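PDB 3OEP: urea carboxylase from Thermus thermophilus, which is of unknown function but resembles a fused KipI-KipA pair with cyclophilin-like domains, and may bind ATP or act as a hydrolase. Local coordinates for residues P218-E226 with V282-V290; G246-D254 with V455-L463. All coordinates share one frame; numbering follows the deposited sequence. Where two conformers were deposited one is given.

Contact 1. Residues P218-E226 with V282-V290; sequences PRLPALLVE and VLTALRDLV
Leu223, Val225 and Leu283 make the packed side. Leu283 CD2 touches Val225 CG2 at 3.9 Å, the side chains lying alongside and pointing the same way, and meets Leu223 CD1 at 4.1 Å. Trp315 of strand 311-315 covers Leu223, Leu283 and Ala285 on this face. The backbones pair antiparallel, Leu224 and Thr284 forming the hydrogen-bonded pair through N-H...O angles of 168° and 164°, within a six-strand sheet. At the next strand, Ala222 and Leu223 both face Leu367, a classic beta bulge. Ala222 O takes Leu286 N at 2.8 Å from above its carbonyl plane, while Leu289 CD1 rests 3.4 Å from the same oxygen. The face of Leu224 and Thr284 is more open: Leu224 and Leu286 are partly exposed, with Leu224 CB 4.2 Å from Leu286 CD2, and Glu226 is exposed at the edge. Thr284 OG1 donates to Glu226 OE2 at 2.5 Å on the anti side; the chi1 of Thr284, -58°, sets OG1 opposite the carbonyl carbon, where it also bonds Thr320 OG1. A valine for Thr284 would probably leave Glu226 OE2 without this donor and its carboxylate freer to turn. At the far end, a water joins Pro221 O to the guanidinium edge of Arg287.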
loop_
_atom_site.group_PDB
_atom_site.type_symbol
_atom_site.label_atom_id
_atom_site.label_comp_id
_atom_site.label_asym_id
_atom_site.label_seq_id
_atom_site.Cartn_x
_atom_site.Cartn_y
_atom_site.Cartn_z
ATOM N N PRO A 218 21.848 0.458 16.915
ATOM C CA PRO A 218 21.409 1.846 17.026
ATOM C C PRO A 218 22.444 2.703 17.737
ATOM O O PRO A 218 23.047 2.266 18.730
ATOM C CB PRO A 218 20.106 1.761 17.843
ATOM C CG PRO A 218 20.030 0.380 18.362
ATOM C CD PRO A 218 20.894 -0.483 17.526
ATOM N N ARG A 219 22.653 3.906 17.216
ATOM C CA ARG A 219 23.652 4.821 17.755
ATOM C C ARG A 219 23.310 5.300 19.164
ATOM O O ARG A 219 24.198 5.487 19.996
ATOM C CB ARG A 219 23.807 6.026 16.827
ATOM C CG ARG A 219 24.381 5.685 15.467
ATOM C CD ARG A 219 24.544 6.921 14.590
ATOM N NE ARG A 219 23.291 7.306 13.939
ATOM C CZ ARG A 219 22.410 8.190 14.409
ATOM N NH1 ARG A 219 21.311 8.444 13.709
ATOM N NH2 ARG A 219 22.605 8.822 15.567
ATOM N N LEU A 220 22.021 5.499 19.416
ATOM C CA LEU A 220 21.525 6.018 20.688
ATOM C C LEU A 220 20.349 5.169 21.180
ATOM O O LEU A 220 19.186 5.583 21.080
ATOM C CB LEU A 220 21.080 7.469 20.513
ATOM C CG LEU A 220 22.148 8.477 20.094
ATOM C CD1 LEU A 220 21.499 9.776 19.607
ATOM C CD2 LEU A 220 23.109 8.735 21.244
ATOM N N PRO A 221 20.640 3.972 21.718
ATOM C CA PRO A 221 19.558 3.092 22.157
ATOM C C PRO A 221 18.599 3.796 23.119
ATOM O O PRO A 221 19.028 4.468 24.063
ATOM C CB PRO A 221 20.297 1.940 22.846
ATOM C CG PRO A 221 21.624 1.935 22.237
ATOM C CD PRO A 221 21.960 3.355 21.924
ATOM N N ALA A 222 17.308 3.648 22.855
ATOM C CA ALA A 222 16.283 4.433 23.529
ATOM C C ALA A 222 15.282 3.577 24.279
ATOM O O ALA A 222 14.900 3.909 25.402
ATOM C CB ALA A 222 15.556 5.298 22.517
ATOM N N LEU A 223 14.813 2.503 23.645
ATOM C CA LEU A 223 13.768 1.676 24.234
ATOM C C LEU A 223 13.824 0.234 23.739
ATOM O O LEU A 223 14.330 -0.054 22.642
ATOM C CB LEU A 223 12.385 2.289 23.984
ATOM C CG LEU A 223 11.904 2.340 22.532
ATOM C CD1 LEU A 223 11.134 1.072 22.178
ATOM C CD2 LEU A 223 11.037 3.581 22.295
ATOM N N LEU A 224 13.314 -0.649 24.589
ATOM C CA LEU A 224 13.219 -2.077 24.337
ATOM C C LEU A 224 11.762 -2.461 24.198
ATOM O O LEU A 224 10.927 -2.088 25.036
ATOM C CB LEU A 224 13.813 -2.865 25.513
ATOM C CG LEU A 224 13.625 -4.384 25.493
ATOM C CD1 LEU A 224 14.424 -5.051 24.363
ATOM C CD2 LEU A 224 14.021 -4.970 26.842
ATOM N N VAL A 225 11.461 -3.216 23.146
ATOM C CA VAL A 225 10.158 -3.836 22.997
ATOM C C VAL A 225 10.175 -5.126 23.810
ATOM O O VAL A 225 10.813 -6.110 23.422
ATOM C CB VAL A 225 9.842 -4.163 21.524
ATOM C CG1 VAL A 225 8.435 -4.778 21.409
ATOM C CG2 VAL A 225 9.988 -2.915 20.660
ATOM N N GLU A 226 9.510 -5.112 24.959
ATOM C CA GLU A 226 9.437 -6.298 25.809
ATOM C C GLU A 226 8.415 -7.285 25.263
ATOM O O GLU A 226 8.670 -8.497 25.226
ATOM C CB GLU A 226 9.102 -5.921 27.245
ATOM C CG GLU A 226 10.220 -5.126 27.926
ATOM C CD GLU A 226 10.394 -5.475 29.392
ATOM O OE1 GLU A 226 10.244 -6.663 29.751
ATOM O OE2 GLU A 226 10.712 -4.568 30.186
ATOM N N VAL A 282 4.414 -3.492 24.993
ATOM C CA VAL A 282 4.972 -3.197 26.303
ATOM C C VAL A 282 6.419 -2.771 26.065
ATOM O O VAL A 282 7.215 -3.545 25.531
ATOM C CB VAL A 282 4.918 -4.428 27.220
ATOM C CG1 VAL A 282 5.527 -4.110 28.588
ATOM C CG2 VAL A 282 3.471 -4.929 27.363
ATOM N N LEU A 283 6.745 -1.540 26.452
ATOM C CA LEU A 283 8.030 -0.927 26.118
ATOM C C LEU A 283 8.742 -0.475 27.383
ATOM O O LEU A 283 8.110 0.028 28.306
ATOM C CB LEU A 283 7.819 0.307 25.231
ATOM C CG LEU A 283 6.981 0.142 23.972
ATOM C CD1 LEU A 283 6.741 1.496 23.302
ATOM C CD2 LEU A 283 7.653 -0.858 23.015
ATOM N N THR A 284 10.062 -0.618 27.411
ATOM C CA THR A 284 10.843 -0.123 28.544
ATOM C C THR A 284 11.952 0.813 28.057
ATOM O O THR A 284 12.688 0.485 27.125
ATOM C CB THR A 284 11.405 -1.288 29.372
ATOM O OG1 THR A 284 10.313 -2.096 29.824
ATOM C CG2 THR A 284 12.192 -0.774 30.585
ATOM N N ALA A 285 12.039 1.985 28.681
ATOM C CA ALA A 285 13.043 2.983 28.335
ATOM C C ALA A 285 14.436 2.496 28.734
ATOM O O ALA A 285 14.613 1.915 29.803
ATOM C CB ALA A 285 12.727 4.320 29.021
ATOM N N LEU A 286 15.414 2.732 27.863
ATOM C CA LEU A 286 16.817 2.401 28.139
ATOM C C LEU A 286 17.638 3.645 28.492
ATOM O O LEU A 286 18.818 3.551 28.858
ATOM C CB LEU A 286 17.426 1.699 26.928
ATOM C CG LEU A 286 16.708 0.414 26.511
ATOM C CD1 LEU A 286 17.376 -0.183 25.283
ATOM C CD2 LEU A 286 16.672 -0.609 27.673
ATOM N N ARG A 287 17.005 4.806 28.387
ATOM C CA ARG A 287 17.578 6.078 28.814
ATOM C C ARG A 287 16.391 6.948 29.205
ATOM O O ARG A 287 15.254 6.592 28.911
ATOM C CB ARG A 287 18.355 6.732 27.673
ATOM C CG ARG A 287 17.506 7.042 26.439
ATOM C CD ARG A 287 18.345 7.579 25.283
ATOM N NE ARG A 287 18.796 8.949 25.535
ATOM C CZ ARG A 287 20.066 9.366 25.595
ATOM N NH1 ARG A 287 21.087 8.533 25.399
ATOM N NH2 ARG A 287 20.318 10.649 25.843
ATOM N N ASP A 288 16.640 8.080 29.857
ATOM C CA ASP A 288 15.559 9.015 30.155
ATOM C C ASP A 288 15.110 9.669 28.849
ATOM O O ASP A 288 15.925 10.268 28.134
ATOM C CB ASP A 288 16.009 10.087 31.162
ATOM C CG ASP A 288 16.361 9.516 32.536
ATOM O OD1 ASP A 288 15.866 8.427 32.909
ATOM O OD2 ASP A 288 17.148 10.172 33.261
ATOM N N LEU A 289 13.821 9.531 28.539
ATOM C CA LEU A 289 13.238 10.017 27.292
ATOM C C LEU A 289 12.135 11.016 27.570
ATOM O O LEU A 289 11.512 10.983 28.631
ATOM C CB LEU A 289 12.606 8.856 26.507
ATOM C CG LEU A 289 13.538 7.755 26.023
ATOM C CD1 LEU A 289 12.736 6.549 25.545
ATOM C CD2 LEU A 289 14.448 8.280 24.919
ATOM N N VAL A 290 11.899 11.899 26.607
ATOM C CA VAL A 290 10.657 12.633 26.551
ATOM C C VAL A 290 9.900 12.081 25.357
ATOM O O VAL A 290 10.418 12.033 24.236
ATOM C CB VAL A 290 10.866 14.140 26.460
ATOM C CG1 VAL A 290 9.536 14.859 26.231
ATOM C CG2 VAL A 290 11.517 14.636 27.743
HETATM O O HOH W 1 21.209 5.774 24.864
#

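Contact 2. Residues G246-D254 with V455-L463; sequences GLARSGPLD and VLLADKGSL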
loop_
_atom_site.group_PDB
_atom_site.type_symbol
_atom_site.label_atom_id
_atom_site.label_comp_id
_atom_site.label_asym_id
_atom_site.label_seq_id
_atom_site.Cartn_x
_atom_site.Cartn_y
_atom_site.Cartn_z
ATOM N N GLY A 246 4.562 -0.532 -7.604
ATOM C CA GLY A 246 3.706 -1.286 -6.694
ATOM C C GLY A 246 3.900 -0.984 -5.222
ATOM O O GLY A 246 3.370 -1.698 -4.376
ATOM N N LEU A 247 4.658 0.067 -4.905
ATOM C CA LEU A 247 4.956 0.404 -3.521
ATOM C C LEU A 247 3.882 1.318 -2.956
ATOM O O LEU A 247 3.608 2.384 -3.510
ATOM C CB LEU A 247 6.333 1.060 -3.417
ATOM C CG LEU A 247 7.497 0.154 -3.813
ATOM C CD1 LEU A 247 8.769 0.972 -3.981
ATOM C CD2 LEU A 247 7.680 -0.968 -2.802
ATOM N N ALA A 248 3.268 0.886 -1.859
ATOM C CA ALA A 248 2.178 1.631 -1.226
ATOM C C ALA A 248 2.682 2.923 -0.590
ATOM O O ALA A 248 3.868 3.057 -0.286
ATOM C CB ALA A 248 1.493 0.760 -0.169
ATOM N N ARG A 249 1.765 3.864 -0.382
ATOM C CA ARG A 249 2.071 5.106 0.316
ATOM C C ARG A 249 2.559 4.813 1.733
ATOM O O ARG A 249 3.534 5.403 2.200
ATOM C CB ARG A 249 0.815 5.980 0.384
ATOM C CG ARG A 249 0.958 7.265 1.182
ATOM C CD ARG A 249 2.097 8.137 0.698
ATOM N NE ARG A 249 2.198 8.128 -0.751
ATOM C CZ ARG A 249 1.343 8.714 -1.582
ATOM N NH1 ARG A 249 0.287 9.386 -1.124
ATOM N NH2 ARG A 249 1.537 8.613 -2.894
ATOM N N SER A 250 1.863 3.901 2.408
ATOM C CA SER A 250 2.160 3.568 3.797
ATOM C C SER A 250 2.106 4.847 4.651
ATOM O O SER A 250 1.285 5.725 4.394
ATOM C CB SER A 250 3.502 2.832 3.897
ATOM O OG SER A 250 3.751 2.357 5.213
ATOM N N GLY A 251 2.972 4.969 5.651
ATOM C CA GLY A 251 2.894 6.094 6.572
ATOM C C GLY A 251 1.798 5.876 7.607
ATOM O O GLY A 251 1.253 4.778 7.715
ATOM N N PRO A 252 1.456 6.924 8.368
ATOM C CA PRO A 252 0.471 6.744 9.438
ATOM C C PRO A 252 -0.945 6.682 8.884
ATOM O O PRO A 252 -1.262 7.395 7.931
ATOM C CB PRO A 252 0.666 7.989 10.306
ATOM C CG PRO A 252 1.176 9.027 9.358
ATOM C CD PRO A 252 1.925 8.318 8.273
ATOM N N LEU A 253 -1.783 5.831 9.467
ATOM C CA LEU A 253 -3.167 5.697 9.006
ATOM C C LEU A 253 -4.042 6.845 9.518
ATOM O O LEU A 253 -5.033 7.212 8.877
ATOM C CB LEU A 253 -3.748 4.342 9.412
ATOM C CG LEU A 253 -4.745 3.745 8.419
ATOM C CD1 LEU A 253 -4.019 3.350 7.127
ATOM C CD2 LEU A 253 -5.471 2.551 9.018
ATOM N N ASP A 254 -3.672 7.399 10.674
ATOM C CA ASP A 254 -4.281 8.619 11.204
ATOM C C ASP A 254 -3.166 9.663 11.274
ATOM O O ASP A 254 -2.493 9.815 12.295
ATOM C CB ASP A 254 -4.919 8.322 12.568
ATOM C CG ASP A 254 -5.432 9.567 13.296
ATOM O OD1 ASP A 254 -5.409 10.697 12.751
ATOM O OD2 ASP A 254 -5.852 9.391 14.456
ATOM N N VAL A 455 -13.206 0.636 1.333
ATOM C CA VAL A 455 -12.595 1.958 1.232
ATOM C C VAL A 455 -11.078 1.767 1.346
ATOM O O VAL A 455 -10.596 1.231 2.342
ATOM C CB VAL A 455 -13.074 2.926 2.323
ATOM C CG1 VAL A 455 -12.523 4.323 2.055
ATOM C CG2 VAL A 455 -14.598 2.953 2.395
ATOM N N LEU A 456 -10.348 2.201 0.326
ATOM C CA LEU A 456 -8.913 1.946 0.213
ATOM C C LEU A 456 -8.103 2.973 0.994
ATOM O O LEU A 456 -8.313 4.173 0.839
ATOM C CB LEU A 456 -8.494 1.988 -1.257
ATOM C CG LEU A 456 -9.267 1.025 -2.163
ATOM C CD1 LEU A 456 -8.905 1.246 -3.621
ATOM C CD2 LEU A 456 -9.015 -0.413 -1.762
ATOM N N LEU A 457 -7.177 2.493 1.820
ATOM C CA LEU A 457 -6.363 3.362 2.678
ATOM C C LEU A 457 -4.868 3.220 2.337
ATOM O O LEU A 457 -4.515 2.668 1.289
ATOM C CB LEU A 457 -6.662 3.071 4.160
ATOM C CG LEU A 457 -8.117 3.214 4.629
ATOM C CD1 LEU A 457 -8.240 2.837 6.110
ATOM C CD2 LEU A 457 -8.657 4.621 4.394
ATOM N N ALA A 458 -3.996 3.733 3.209
ATOM C CA ALA A 458 -2.573 3.907 2.901
ATOM C C ALA A 458 -1.811 2.670 2.425
ATOM O O ALA A 458 -0.866 2.808 1.655
ATOM C CB ALA A 458 -1.844 4.531 4.096
ATOM N N ASP A 459 -2.199 1.476 2.871
ATOM C CA ASP A 459 -1.486 0.254 2.472
ATOM C C ASP A 459 -2.188 -0.480 1.329
ATOM O O ASP A 459 -1.870 -1.632 1.042
ATOM C CB ASP A 459 -1.282 -0.700 3.665
ATOM C CG ASP A 459 -0.088 -0.314 4.546
ATOM O OD1 ASP A 459 0.250 -1.094 5.466
ATOM O OD2 ASP A 459 0.515 0.755 4.327
ATOM N N LYS A 460 -3.137 0.191 0.681
ATOM C CA LYS A 460 -3.795 -0.348 -0.504
ATOM C C LYS A 460 -2.764 -0.747 -1.560
ATOM O O LYS A 460 -1.697 -0.135 -1.665
ATOM C CB LYS A 460 -4.739 0.692 -1.106
ATOM C CG LYS A 460 -4.011 1.883 -1.730
ATOM C CD LYS A 460 -4.965 3.005 -2.097
ATOM C CE LYS A 460 -4.211 4.227 -2.594
ATOM N NZ LYS A 460 -3.154 3.926 -3.613
ATOM N N GLY A 461 -3.097 -1.771 -2.342
ATOM C CA GLY A 461 -2.320 -2.115 -3.527
ATOM C C GLY A 461 -2.363 -0.953 -4.507
ATOM O O GLY A 461 -3.332 -0.197 -4.529
ATOM N N SER A 462 -1.324 -0.823 -5.321
ATOM C CA SER A 462 -1.183 0.318 -6.233
ATOM C C SER A 462 -2.140 0.259 -7.419
ATOM O O SER A 462 -2.454 1.295 -8.003
ATOM C CB SER A 462 0.253 0.414 -6.756
ATOM O OG SER A 462 0.553 -0.664 -7.627
ATOM N N LEU A 463 -2.584 -0.953 -7.762
ATOM C CA LEU A 463 -3.462 -1.214 -8.909
ATOM C C LEU A 463 -4.676 -2.047 -8.521
ATOM O O LEU A 463 -4.591 -2.927 -7.662
ATOM C CB LEU A 463 -2.702 -1.990 -9.991
ATOM C CG LEU A 463 -1.525 -1.297 -10.656
ATOM C CD1 LEU A 463 -0.789 -2.267 -11.569
ATOM C CD2 LEU A 463 -1.997 -0.066 -11.429
HETATM O O HOH W 2 0.825 -2.769 -4.778
HETATM O O HOH W 3 -1.080 3.890 -0.907
#
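Asp459 has CG opposite its carbonyl carbon (chi1 -81°), which brings OD2 to 3.3 Å from Ser250 CA; the carboxylate's other oxygen, OD1, forms a salt bridge with Arg420. A direct hydrogen bond runs from Ser250 N to Ala458 O at 3.0 Å, the donor standing 52° out of the carbonyl plane. A water also donates to Ala458 O and accepts from Arg249 N, so this carbonyl holds two adjoining residues of 246-254. A second water links Gly246 O with Ser462 N; in the conformer given, Ser462 OG lies 3.3 Å from Gly246 CA while bonding Gly118 O. The leucine contact is at one corner, where Leu253 CD1 meets Ala458 CB at 3.9 Å and Leu457 CB at 4.0 Å, the two leucine side chains crossing at about a right angle. Ala248 CB faces both Ala458 O and Lys460 O, 3.6 Å from each. The geometry is that of a type I beta turn, Leu457 to Lys460, closed by Lys460 N to Leu457 O at 2.9 Å and packed, just after a strand of the cyclophilin-like region, against the irregular loop leading to helix 255-264.

Overall arrangement
Contact 2 lies close to the middle of the chain, its centre about 3 Å from the chain centre, whereas contact 1 sits about 29 Å from it and is only partly buried. The two share no secondary-structure element, and their nearest atoms are about 16 Å apart. The order along the chain is 218-226, 246-254, 282-290, 455-463. Contact 1 joins neighbouring strands of one sheet and, through Leu289, the start of a strand of a second sheet; it has an apolar inner face and a mixed outer one, where a threonine meets a glutamate at the edge. Contact 2 joins a loop to a turn, relying on few direct polar contacts and on bridging waters despite its buried position.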